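Local coordinates for exonuclease mut-7 homolog (Aedes aegypti, PDB 7JW2), which trims the 3' ends of microRNAs as a magnesium-dependent 3'-5' exoribonuclease, seen here as its isolated exonuclease domain, at the interface of chains A and B. Numbering follows the deposited sequence. Chains: chain A/B, Exonuclease mut-7 homolog.

The interface of chains A and B. Residues chain A 18-19, 22-23; chain B 25-26, 29.
Helix 18-28 of one exonuclease domain packs against the same helix of the other, and the start of the chain A copy meets the end of the chain B copy, with B:Cys29 following directly after the helix. A polar link joins B:Ser26 and A:Asp19. The serine hydroxyl OG donates to the backbone carbonyl O of A:Asp19 at 2.7 Å, approaching at a C=O...OG angle of 124° and from above the carbonyl plane, 37° out of it. With OG anti to its own backbone N (chi1 174°), the serine points its hydroxyl towards the facing helix. The methyl of A:Ala23 lies beside that hydroxyl, CB to B:Ser26 OG 3.6 Å, while CB of A:Tyr22 rests on the serine backbone, 3.9 Å from B:Ser26 CA. The phenol ring runs away from the serine, and B:Leu25 lies over the face of the ring at its root, CB 4.4 Å from A:Tyr22 CG. The thiol of B:Cys29 reaches A:Asp19 from the other end of its backbone, SG lying 3.6 Å from CA. The sulfur also makes a weak hydrogen bond to the carbonyl O of B:Ser26. The patch hides 144 Å² in all and is part of a two-fold interface, so it has a twin with the chains exchanged; the pair may not form in solution. Helix 18-28 follows strand 12-15 and leads towards strand 33-40, on the outer flank of each DEDD-family exonuclease fold.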
loop_
_atom_site.group_PDB
_atom_site.type_symbol
_atom_site.label_atom_id
_atom_site.label_comp_id
_atom_site.label_asym_id
_atom_site.label_seq_id
_atom_site.Cartn_x
_atom_site.Cartn_y
_atom_site.Cartn_z
ATOM N N LYS A 18 0.422 -3.291 -9.281
ATOM C CA LYS A 18 -0.175 -3.148 -7.959
ATOM C C LYS A 18 0.893 -2.938 -6.900
ATOM O O LYS A 18 0.697 -2.127 -5.986
ATOM C CB LYS A 18 -1.066 -4.353 -7.636
ATOM C CG LYS A 18 -2.530 -3.909 -7.536
ATOM C CD LYS A 18 -3.571 -5.010 -7.678
ATOM C CE LYS A 18 -4.720 -4.488 -8.538
ATOM N NZ LYS A 18 -6.067 -4.845 -8.055
ATOM N N ASP A 19 2.045 -3.607 -7.014
ATOM C CA ASP A 19 3.116 -3.375 -6.049
ATOM C C ASP A 19 3.589 -1.932 -6.085
ATOM O O ASP A 19 3.864 -1.345 -5.038
ATOM C CB ASP A 19 4.291 -4.324 -6.289
ATOM C CG ASP A 19 4.840 -4.278 -7.706
ATOM O OD1 ASP A 19 6.009 -3.889 -7.889
ATOM O OD2 ASP A 19 4.102 -4.634 -8.620
ATOM N N TYR A 22 0.967 0.378 -4.264
ATOM C CA TYR A 22 1.014 0.365 -2.802
ATOM C C TYR A 22 2.311 0.966 -2.278
ATOM O O TYR A 22 2.316 1.549 -1.190
ATOM C CB TYR A 22 0.784 -1.062 -2.278
ATOM C CG TYR A 22 -0.685 -1.394 -2.369
ATOM C CD1 TYR A 22 -1.600 -0.762 -1.543
ATOM C CD2 TYR A 22 -1.166 -2.291 -3.302
ATOM C CE1 TYR A 22 -2.956 -1.026 -1.627
ATOM C CE2 TYR A 22 -2.525 -2.569 -3.392
ATOM C CZ TYR A 22 -3.411 -1.926 -2.560
ATOM O OH TYR A 22 -4.760 -2.190 -2.651
ATOM N N ALA A 23 3.414 0.863 -3.027
ATOM C CA ALA A 23 4.628 1.568 -2.622
ATOM C C ALA A 23 4.415 3.078 -2.674
ATOM O O ALA A 23 4.846 3.815 -1.769
ATOM C CB ALA A 23 5.802 1.160 -3.514
ATOM N N LEU B 25 2.384 -4.439 2.013
ATOM C CA LEU B 25 1.488 -4.916 0.965
ATOM C C LEU B 25 2.139 -4.827 -0.404
ATOM O O LEU B 25 1.887 -5.682 -1.261
ATOM C CB LEU B 25 0.179 -4.126 0.952
ATOM C CG LEU B 25 -0.846 -4.470 2.029
ATOM C CD1 LEU B 25 -2.129 -3.675 1.827
ATOM C CD2 LEU B 25 -1.139 -5.964 2.067
ATOM N N SER B 26 2.985 -3.818 -0.630
ATOM C CA SER B 26 3.684 -3.705 -1.903
ATOM C C SER B 26 4.498 -4.963 -2.187
ATOM O O SER B 26 4.483 -5.484 -3.310
ATOM C CB SER B 26 4.577 -2.464 -1.885
ATOM O OG SER B 26 5.377 -2.388 -3.048
ATOM N N CYS B 29 1.849 -8.422 -2.221
ATOM C CA CYS B 29 0.899 -8.598 -3.305
ATOM C C CYS B 29 1.541 -9.219 -4.542
ATOM O O CYS B 29 0.805 -9.646 -5.438
ATOM C CB CYS B 29 0.227 -7.262 -3.643
ATOM S SG CYS B 29 1.246 -6.154 -4.604
#